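Local coordinates for transcription termination factor NusA (PDB 4MTN), which probably takes part in both transcription termination and antitermination, binding the core RNA polymerase and nascent RNA, at residues E192-L200 against V210-P221; V258-D269 against V281-A291. All coordinates share one frame; numbering follows the deposited sequence.

Contact 1. Residues E192-L200 against V210-P221; sequences ERIIEIRSL and VAVSCADSNIDP
The guanidinium of R198 meets S213 edge-on: NH1 donates to OG over 3.2 Å in a nearly straight bond (170°), and the hydroxyl oxygen lies in the plane of the group. W250 and D252, in a neighbouring loop, also touch this side chain. Bends at chi2 (-61°) and chi3 (-65°) turn the guanidinium back so that NH1 reaches S213 OG, and R198 CG itself lies 3.3 Å from the same OG.

R198 points across the strand boundary because of a classic beta bulge, in which R198 and S199 share A211 as partner. R198 N gives a 2.9 Å bond to A211 O, while S199 N reaches that oxygen only weakly. A211 N returns a bond to S199 O, and E196 and S213 form a regular hydrogen-bonded pair through both their backbone N-H groups. These antiparallel strands, 195-203 and 207-214, form the hairpin of a three-stranded mixed sheet whose third strand, 244-249, runs parallel to 207-214, as in type II KH domains.

I195, I197, L200, V210 and V212 line one face. L200 CD1 touches both methyls of V210, at 3.6 Å from CG2, with the two side chains pointing the same way, and helix 176-186 packs against them. Further along, I195 CD1 lies 3.7 Å from C214 CB and packs equally closely against P221 CA at the start of helix 221-226, whose A224 and C225 also touch the isoleucine. On the face carrying S199 and A211, S199 OG is hydrogen-bonded to L305 O.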
loop_
_atom_site.group_PDB
_atom_site.type_symbol
_atom_site.label_atom_id
_atom_site.label_comp_id
_atom_site.label_asym_id
_atom_site.label_seq_id
_atom_site.Cartn_x
_atom_site.Cartn_y
_atom_site.Cartn_z
ATOM N N GLU A 192 2.935 11.338 -21.493
ATOM C CA GLU A 192 3.218 11.031 -22.892
ATOM C C GLU A 192 4.173 9.846 -22.985
ATOM O O GLU A 192 4.641 9.499 -24.070
ATOM C CB GLU A 192 3.803 12.246 -23.617
ATOM C CG GLU A 192 2.819 13.391 -23.831
ATOM C CD GLU A 192 1.809 13.111 -24.927
ATOM O OE1 GLU A 192 1.971 12.108 -25.653
ATOM O OE2 GLU A 192 0.851 13.901 -25.064
ATOM N N ARG A 193 4.480 9.265 -21.823
ATOM C CA ARG A 193 5.246 8.021 -21.699
ATOM C C ARG A 193 6.738 8.181 -22.004
ATOM O O ARG A 193 7.497 7.216 -21.896
ATOM C CB ARG A 193 4.649 6.928 -22.593
ATOM C CG ARG A 193 3.204 6.584 -22.270
ATOM C CD ARG A 193 2.728 5.391 -23.086
ATOM N NE ARG A 193 3.616 4.243 -22.928
ATOM C CZ ARG A 193 3.547 3.380 -21.920
ATOM N NH1 ARG A 193 2.627 3.530 -20.977
ATOM N NH2 ARG A 193 4.398 2.365 -21.855
ATOM N N ILE A 194 7.151 9.384 -22.391
ATOM C CA ILE A 194 8.561 9.666 -22.656
ATOM C C ILE A 194 9.426 9.386 -21.426
ATOM O O ILE A 194 10.463 8.730 -21.520
ATOM C CB ILE A 194 8.772 11.126 -23.100
ATOM C CG1 ILE A 194 7.966 11.422 -24.366
ATOM C CG2 ILE A 194 10.249 11.410 -23.328
ATOM C CD1 ILE A 194 8.188 12.814 -24.921
ATOM N N ILE A 195 8.986 9.885 -20.275
ATOM C CA ILE A 195 9.670 9.634 -19.010
ATOM C C ILE A 195 8.867 8.646 -18.166
ATOM O O ILE A 195 7.648 8.769 -18.053
ATOM C CB ILE A 195 9.889 10.939 -18.211
ATOM C CG1 ILE A 195 10.671 11.952 -19.046
ATOM C CG2 ILE A 195 10.616 10.659 -16.905
ATOM C CD1 ILE A 195 12.042 11.470 -19.464
ATOM N N GLU A 196 9.550 7.666 -17.583
ATOM C CA GLU A 196 8.884 6.662 -16.758
ATOM C C GLU A 196 9.287 6.769 -15.290
ATOM O O GLU A 196 10.437 7.071 -14.973
ATOM C CB GLU A 196 9.192 5.255 -17.277
ATOM C CG GLU A 196 8.648 4.974 -18.667
ATOM C CD GLU A 196 8.993 3.583 -19.156
ATOM O OE1 GLU A 196 9.649 2.832 -18.402
ATOM O OE2 GLU A 196 8.611 3.239 -20.294
ATOM N N ILE A 197 8.333 6.518 -14.398
ATOM C CA ILE A 197 8.620 6.505 -12.969
ATOM C C ILE A 197 8.924 5.081 -12.528
ATOM O O ILE A 197 8.036 4.229 -12.494
ATOM C CB ILE A 197 7.443 7.060 -12.147
ATOM C CG1 ILE A 197 7.093 8.478 -12.605
ATOM C CG2 ILE A 197 7.771 7.041 -10.666
ATOM C CD1 ILE A 197 5.833 9.026 -11.977
ATOM N N ARG A 198 10.187 4.826 -12.201
ATOM C CA ARG A 198 10.636 3.483 -11.856
ATOM C C ARG A 198 10.369 3.103 -10.401
ATOM O O ARG A 198 9.922 1.992 -10.113
ATOM C CB ARG A 198 12.126 3.344 -12.162
ATOM C CG ARG A 198 12.477 3.668 -13.603
ATOM C CD ARG A 198 11.769 2.729 -14.564
ATOM N NE ARG A 198 12.222 1.351 -14.403
ATOM C CZ ARG A 198 13.308 0.851 -14.983
ATOM N NH1 ARG A 198 14.056 1.619 -15.766
ATOM N NH2 ARG A 198 13.648 -0.415 -14.779
ATOM N N SER A 199 10.639 4.029 -9.486
ATOM C CA SER A 199 10.539 3.737 -8.060
ATOM C C SER A 199 10.090 4.952 -7.261
ATOM O O SER A 199 10.388 6.092 -7.620
ATOM C CB SER A 199 11.881 3.230 -7.529
ATOM O OG SER A 199 11.795 2.895 -6.154
ATOM N N LEU A 200 9.376 4.702 -6.167
ATOM C CA LEU A 200 8.835 5.780 -5.350
ATOM C C LEU A 200 8.904 5.448 -3.862
ATOM O O LEU A 200 8.596 4.330 -3.448
ATOM C CB LEU A 200 7.390 6.071 -5.751
ATOM C CG LEU A 200 6.970 7.538 -5.716
ATOM C CD1 LEU A 200 7.518 8.246 -6.930
ATOM C CD2 LEU A 200 5.466 7.663 -5.670
ATOM N N VAL A 210 11.662 10.359 -5.813
ATOM C CA VAL A 210 11.197 9.825 -7.089
ATOM C C VAL A 210 12.353 9.454 -8.011
ATOM O O VAL A 210 13.179 10.299 -8.356
ATOM C CB VAL A 210 10.295 10.833 -7.830
ATOM C CG1 VAL A 210 9.679 10.186 -9.065
ATOM C CG2 VAL A 210 9.218 11.373 -6.901
ATOM N N ALA A 211 12.406 8.188 -8.413
ATOM C CA ALA A 211 13.427 7.727 -9.349
ATOM C C ALA A 211 12.829 7.546 -10.741
ATOM O O ALA A 211 11.901 6.760 -10.929
ATOM C CB ALA A 211 14.049 6.430 -8.862
ATOM N N VAL A 212 13.370 8.274 -11.713
ATOM C CA VAL A 212 12.836 8.265 -13.072
ATOM C C VAL A 212 13.877 7.823 -14.099
ATOM O O VAL A 212 15.079 7.857 -13.837
ATOM C CB VAL A 212 12.303 9.654 -13.472
ATOM C CG1 VAL A 212 11.154 10.066 -12.564
ATOM C CG2 VAL A 212 13.421 10.687 -13.425
ATOM N N SER A 213 13.404 7.407 -15.270
ATOM C CA SER A 213 14.290 6.970 -16.344
ATOM C C SER A 213 13.673 7.231 -17.714
ATOM O O SER A 213 12.471 7.473 -17.829
ATOM C CB SER A 213 14.620 5.483 -16.199
ATOM O OG SER A 213 13.510 4.680 -16.558
ATOM N N CYS A 214 14.507 7.188 -18.748
ATOM C CA CYS A 214 14.044 7.380 -20.117
ATOM C C CYS A 214 14.657 6.344 -21.053
ATOM O O CYS A 214 15.811 5.947 -20.880
ATOM C CB CYS A 214 14.378 8.789 -20.605
ATOM S SG CYS A 214 13.795 9.146 -22.278
ATOM N N ALA A 215 13.879 5.911 -22.042
ATOM C CA ALA A 215 14.341 4.931 -23.019
ATOM C C ALA A 215 15.506 5.484 -23.832
ATOM O O ALA A 215 16.469 4.774 -24.122
ATOM C CB ALA A 215 13.201 4.519 -23.936
ATOM N N ASP A 216 15.406 6.757 -24.198
ATOM C CA ASP A 216 16.478 7.436 -24.909
ATOM C C ASP A 216 17.630 7.716 -23.948
ATOM O O ASP A 216 17.440 8.332 -22.901
ATOM C CB ASP A 216 15.965 8.735 -25.535
ATOM C CG ASP A 216 16.890 9.277 -26.609
ATOM O OD1 ASP A 216 18.105 8.993 -26.560
ATOM O OD2 ASP A 216 16.398 9.995 -27.505
ATOM N N SER A 217 18.824 7.259 -24.311
ATOM C CA SER A 217 19.993 7.410 -23.451
ATOM C C SER A 217 20.542 8.833 -23.488
ATOM O O SER A 217 21.212 9.274 -22.554
ATOM C CB SER A 217 21.084 6.416 -23.857
ATOM O OG SER A 217 21.421 6.555 -25.226
ATOM N N ASN A 218 20.249 9.552 -24.568
ATOM C CA ASN A 218 20.723 10.921 -24.729
ATOM C C ASN A 218 19.807 11.932 -24.048
ATOM O O ASN A 218 20.079 13.132 -24.052
ATOM C CB ASN A 218 20.866 11.262 -26.213
ATOM C CG ASN A 218 21.884 10.385 -26.917
ATOM O OD1 ASN A 218 21.562 9.692 -27.883
ATOM N ND2 ASN A 218 23.120 10.411 -26.435
ATOM N N ILE A 219 18.719 11.439 -23.465
ATOM C CA ILE A 219 17.765 12.294 -22.770
ATOM C C ILE A 219 17.942 12.201 -21.257
ATOM O O ILE A 219 18.012 11.107 -20.697
ATOM C CB ILE A 219 16.311 11.928 -23.139
ATOM C CG1 ILE A 219 16.027 12.284 -24.599
ATOM C CG2 ILE A 219 15.321 12.632 -22.217
ATOM C CD1 ILE A 219 14.586 12.070 -25.012
ATOM N N ASP A 220 18.018 13.355 -20.602
ATOM C CA ASP A 220 18.128 13.413 -19.150
ATOM C C ASP A 220 16.737 13.383 -18.523
ATOM O O ASP A 220 15.983 14.350 -18.629
ATOM C CB ASP A 220 18.891 14.669 -18.723
ATOM C CG ASP A 220 18.844 14.906 -17.226
ATOM O OD1 ASP A 220 18.852 13.921 -16.457
ATOM O OD2 ASP A 220 18.803 16.084 -16.819
ATOM N N PRO A 221 16.398 12.267 -17.860
ATOM C CA PRO A 221 15.049 12.046 -17.323
ATOM C C PRO A 221 14.693 12.999 -16.185
ATOM O O PRO A 221 13.544 13.435 -16.089
ATOM C CB PRO A 221 15.103 10.597 -16.828
ATOM C CG PRO A 221 16.542 10.353 -16.538
ATOM C CD PRO A 221 17.309 11.152 -17.549
#

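Contact 2. Residues V258-D269 against V281-A291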
loop_
_atom_site.group_PDB
_atom_site.type_symbol
_atom_site.label_atom_id
_atom_site.label_comp_id
_atom_site.label_asym_id
_atom_site.label_seq_id
_atom_site.Cartn_x
_atom_site.Cartn_y
_atom_site.Cartn_z
ATOM N N VAL A 258 22.116 4.085 -5.727
ATOM C CA VAL A 258 22.196 4.347 -4.290
ATOM C C VAL A 258 22.798 5.724 -3.965
ATOM O O VAL A 258 22.226 6.456 -3.160
ATOM C CB VAL A 258 22.992 3.240 -3.550
ATOM C CG1 VAL A 258 23.279 3.653 -2.115
ATOM C CG2 VAL A 258 22.233 1.925 -3.590
ATOM N N PRO A 259 23.942 6.092 -4.583
ATOM C CA PRO A 259 24.403 7.466 -4.339
ATOM C C PRO A 259 23.394 8.524 -4.789
ATOM O O PRO A 259 23.298 9.580 -4.165
ATOM C CB PRO A 259 25.686 7.558 -5.168
ATOM C CG PRO A 259 26.177 6.164 -5.245
ATOM C CD PRO A 259 24.945 5.317 -5.341
ATOM N N ASN A 260 22.656 8.233 -5.856
ATOM C CA ASN A 260 21.616 9.134 -6.340
ATOM C C ASN A 260 20.490 9.302 -5.327
ATOM O O ASN A 260 19.955 10.397 -5.153
ATOM C CB ASN A 260 21.045 8.625 -7.666
ATOM C CG ASN A 260 22.018 8.775 -8.818
ATOM O OD1 ASN A 260 23.169 9.167 -8.627
ATOM N ND2 ASN A 260 21.559 8.459 -10.023
ATOM N N ALA A 261 20.133 8.207 -4.663
ATOM C CA ALA A 261 19.057 8.220 -3.680
ATOM C C ALA A 261 19.526 8.813 -2.354
ATOM O O ALA A 261 18.714 9.242 -1.534
ATOM C CB ALA A 261 18.516 6.812 -3.471
HETATM N N MSE A 262 20.841 8.841 -2.153
HETATM C CA MSE A 262 21.418 9.355 -0.916
HETATM C C MSE A 262 21.626 10.867 -0.961
HETATM O O MSE A 262 22.111 11.459 0.004
HETATM C CB MSE A 262 22.746 8.656 -0.617
HETATM C CG MSE A 262 22.597 7.232 -0.110
HETATM SE SE MSE A 262 21.579 7.129 1.549
HETATM C CE MSE A 262 22.727 8.231 2.674
ATOM N N GLN A 263 21.265 11.482 -2.083
ATOM C CA GLN A 263 21.341 12.932 -2.226
ATOM C C GLN A 263 20.468 13.613 -1.172
ATOM O O GLN A 263 19.466 13.042 -0.740
ATOM C CB GLN A 263 20.913 13.355 -3.635
ATOM C CG GLN A 263 21.894 12.964 -4.731
ATOM C CD GLN A 263 23.200 13.734 -4.654
ATOM O OE1 GLN A 263 23.247 14.850 -4.137
ATOM N NE2 GLN A 263 24.269 13.140 -5.173
ATOM N N PRO A 264 20.833 14.839 -0.756
ATOM C CA PRO A 264 21.949 15.695 -1.189
ATOM C C PRO A 264 23.340 15.207 -0.778
ATOM O O PRO A 264 24.329 15.668 -1.347
ATOM C CB PRO A 264 21.646 17.038 -0.508
ATOM C CG PRO A 264 20.216 16.958 -0.078
ATOM C CD PRO A 264 19.987 15.521 0.236
ATOM N N SER A 265 23.417 14.303 0.194
ATOM C CA SER A 265 24.704 13.856 0.722
ATOM C C SER A 265 25.563 13.167 -0.338
ATOM O O SER A 265 25.045 12.536 -1.260
ATOM C CB SER A 265 24.495 12.913 1.908
ATOM O OG SER A 265 23.909 11.692 1.494
ATOM N N GLU A 266 26.878 13.296 -0.194
ATOM C CA GLU A 266 27.820 12.662 -1.109
ATOM C C GLU A 266 28.327 11.341 -0.535
ATOM O O GLU A 266 28.555 11.224 0.670
ATOM C CB GLU A 266 28.995 13.597 -1.405
ATOM C CG GLU A 266 28.594 14.900 -2.080
ATOM C CD GLU A 266 29.783 15.780 -2.408
ATOM O OE1 GLU A 266 30.914 15.432 -2.004
ATOM O OE2 GLU A 266 29.590 16.821 -3.071
ATOM N N VAL A 267 28.502 10.352 -1.405
ATOM C CA VAL A 267 28.877 9.008 -0.978
ATOM C C VAL A 267 30.259 8.605 -1.489
ATOM O O VAL A 267 30.564 8.762 -2.671
ATOM C CB VAL A 267 27.840 7.971 -1.454
ATOM C CG1 VAL A 267 28.320 6.555 -1.170
ATOM C CG2 VAL A 267 26.494 8.228 -0.794
ATOM N N GLU A 268 31.091 8.086 -0.591
ATOM C CA GLU A 268 32.419 7.609 -0.959
ATOM C C GLU A 268 32.365 6.201 -1.544
ATOM O O GLU A 268 32.641 6.001 -2.727
ATOM C CB GLU A 268 33.355 7.639 0.252
ATOM C CG GLU A 268 33.951 9.008 0.555
ATOM C CD GLU A 268 32.921 10.007 1.049
ATOM O OE1 GLU A 268 31.858 9.577 1.542
ATOM O OE2 GLU A 268 33.177 11.226 0.943
ATOM N N ASP A 269 32.009 5.225 -0.713
ATOM C CA ASP A 269 31.947 3.833 -1.151
ATOM C C ASP A 269 30.558 3.229 -0.983
ATOM O O ASP A 269 29.827 3.568 -0.051
ATOM C CB ASP A 269 32.967 2.987 -0.385
ATOM C CG ASP A 269 34.381 3.171 -0.895
ATOM O OD1 ASP A 269 34.550 3.423 -2.106
ATOM O OD2 ASP A 269 35.324 3.058 -0.083
ATOM N N VAL A 281 26.885 1.951 3.086
ATOM C CA VAL A 281 27.288 3.218 2.488
ATOM C C VAL A 281 28.289 3.965 3.365
ATOM O O VAL A 281 27.997 4.293 4.516
ATOM C CB VAL A 281 26.066 4.121 2.226
ATOM C CG1 VAL A 281 26.509 5.526 1.850
ATOM C CG2 VAL A 281 25.189 3.522 1.136
ATOM N N LEU A 282 29.470 4.227 2.813
ATOM C CA LEU A 282 30.517 4.943 3.534
ATOM C C LEU A 282 30.448 6.445 3.269
ATOM O O LEU A 282 30.456 6.889 2.120
ATOM C CB LEU A 282 31.894 4.400 3.153
ATOM C CG LEU A 282 32.177 2.978 3.638
ATOM C CD1 LEU A 282 33.553 2.517 3.192
ATOM C CD2 LEU A 282 32.047 2.904 5.151
ATOM N N VAL A 283 30.388 7.220 4.347
ATOM C CA VAL A 283 30.185 8.661 4.256
ATOM C C VAL A 283 31.101 9.409 5.225
ATOM O O VAL A 283 31.230 9.027 6.387
ATOM C CB VAL A 283 28.707 9.024 4.539
ATOM C CG1 VAL A 283 28.563 10.484 4.912
ATOM C CG2 VAL A 283 27.836 8.688 3.336
ATOM N N ARG A 284 31.736 10.473 4.739
ATOM C CA ARG A 284 32.642 11.275 5.557
ATOM C C ARG A 284 31.893 11.993 6.678
ATOM O O ARG A 284 30.679 12.177 6.607
ATOM C CB ARG A 284 33.391 12.286 4.685
ATOM C CG ARG A 284 32.495 13.069 3.741
ATOM C CD ARG A 284 33.302 13.986 2.835
ATOM N NE ARG A 284 32.451 14.694 1.884
ATOM C CZ ARG A 284 32.904 15.504 0.932
ATOM N NH1 ARG A 284 34.206 15.712 0.799
ATOM N NH2 ARG A 284 32.053 16.105 0.111
ATOM N N ASP A 285 32.632 12.393 7.710
ATOM C CA ASP A 285 32.053 12.933 8.940
ATOM C C ASP A 285 31.107 14.115 8.730
ATOM O O ASP A 285 30.020 14.151 9.306
ATOM C CB ASP A 285 33.170 13.349 9.899
ATOM C CG ASP A 285 34.119 12.211 10.216
ATOM O OD1 ASP A 285 33.804 11.407 11.118
ATOM O OD2 ASP A 285 35.179 12.121 9.562
ATOM N N ASP A 286 31.518 15.079 7.912
ATOM C CA ASP A 286 30.718 16.282 7.700
ATOM C C ASP A 286 29.429 15.987 6.935
ATOM O O ASP A 286 28.456 16.735 7.029
ATOM C CB ASP A 286 31.537 17.348 6.965
ATOM C CG ASP A 286 32.279 16.796 5.762
ATOM O OD1 ASP A 286 31.749 15.886 5.092
ATOM O OD2 ASP A 286 33.398 17.276 5.483
ATOM N N GLN A 287 29.428 14.895 6.177
ATOM C CA GLN A 287 28.256 14.505 5.400
ATOM C C GLN A 287 27.390 13.483 6.133
ATOM O O GLN A 287 26.346 13.073 5.628
ATOM C CB GLN A 287 28.684 13.942 4.042
ATOM C CG GLN A 287 29.202 14.977 3.056
ATOM C CD GLN A 287 28.087 15.702 2.323
ATOM O OE1 GLN A 287 27.923 15.543 1.114
ATOM N NE2 GLN A 287 27.324 16.508 3.051
ATOM N N LEU A 288 27.827 13.079 7.322
ATOM C CA LEU A 288 27.151 12.024 8.076
ATOM C C LEU A 288 25.747 12.427 8.522
ATOM O O LEU A 288 24.806 11.640 8.410
ATOM C CB LEU A 288 27.986 11.629 9.296
ATOM C CG LEU A 288 27.411 10.541 10.208
ATOM C CD1 LEU A 288 27.251 9.232 9.452
ATOM C CD2 LEU A 288 28.288 10.352 11.438
ATOM N N SER A 289 25.613 13.648 9.029
ATOM C CA SER A 289 24.328 14.138 9.519
ATOM C C SER A 289 23.331 14.339 8.383
ATOM O O SER A 289 22.142 14.057 8.529
ATOM C CB SER A 289 24.514 15.450 10.286
ATOM O OG SER A 289 23.266 15.984 10.695
ATOM N N LEU A 290 23.824 14.828 7.251
ATOM C CA LEU A 290 22.974 15.090 6.098
ATOM C C LEU A 290 22.510 13.780 5.467
ATOM O O LEU A 290 21.389 13.682 4.964
ATOM C CB LEU A 290 23.719 15.951 5.074
ATOM C CG LEU A 290 22.895 16.821 4.123
ATOM C CD1 LEU A 290 23.722 18.006 3.649
ATOM C CD2 LEU A 290 22.398 16.017 2.933
ATOM N N ALA A 291 23.381 12.776 5.503
ATOM C CA ALA A 291 23.075 11.466 4.941
ATOM C C ALA A 291 21.902 10.820 5.670
ATOM O O ALA A 291 20.980 10.307 5.040
ATOM C CB ALA A 291 24.300 10.562 5.000
#
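R284 and E266 meet through a salt bridge, OE1 to NH2 at 2.5 Å, with carboxylate and guanidinium planes only 20° apart. The arginine is extended from CG to NE, and E268 crosses it at about a right angle. E268 OE2 lies over the aliphatic part, 3.3 Å from R284 CD; its salt bridge to NE is long and, like that of D286, rests on charge alone, since no N-H points at the oxygen. E266, E268 and D286 thus surround the guanidinium in a salt-bridge network, and their negative charges probably offset its positive one.

Among the hydrogen bonds, Q287 OE1 accepts from E266 N at 2.8 Å, with the donor 49° out of the amide plane. A bend at chi2 (-82°) turns the amide of Q287 to this backbone N-H. A leucine in place of Q287 would probably leave E266 N without this acceptor and the E266 end of the loop less firmly held to helix 285-291. Farther along, E268 N binds L282 O at 3.0 Å, L282 N binds D269 O, and E268 OE1 takes a weak bond from R284 N.

The apolar contacts lie to one side of these polar groups. V281 CG1 meets V267 CG1 at 3.7 Å, the side chains crossing nearly at right angles, while its CG2 slides past V258 CG1. Selenomethionine M262 puts CE 3.6 Å from A291 CB, and L290 CD2 rests against the ring of P264, which follows a cis peptide bond. Helix 297-306 and strand 309-313 pack around the contact. The elements 254-261, 269-273, 278-282, 285-292, 297-306 and 309-313 follow the helix-strand-strand-helix-helix-strand order of a type II KH fold.

All of contact 1 precedes contact 2 in the sequence. Their centres lie 24 Å apart and their nearest atoms about 7 Å apart, without touching. They share no sheet: contact 1 belongs to strands 195-203, 207-214 and 244-249, contact 2 to the ends of two strands, 269-273 and 278-282, of the sheet that 309-313 completes. Helix 254-261 follows the first sheet and leads into the second. K209, from the hairpin of contact 1, makes weak hydrogen bonds to A261 O and Q263 O, bridging the two bodies. Such side-by-side KH units are consistent with the RNA binding of NusA.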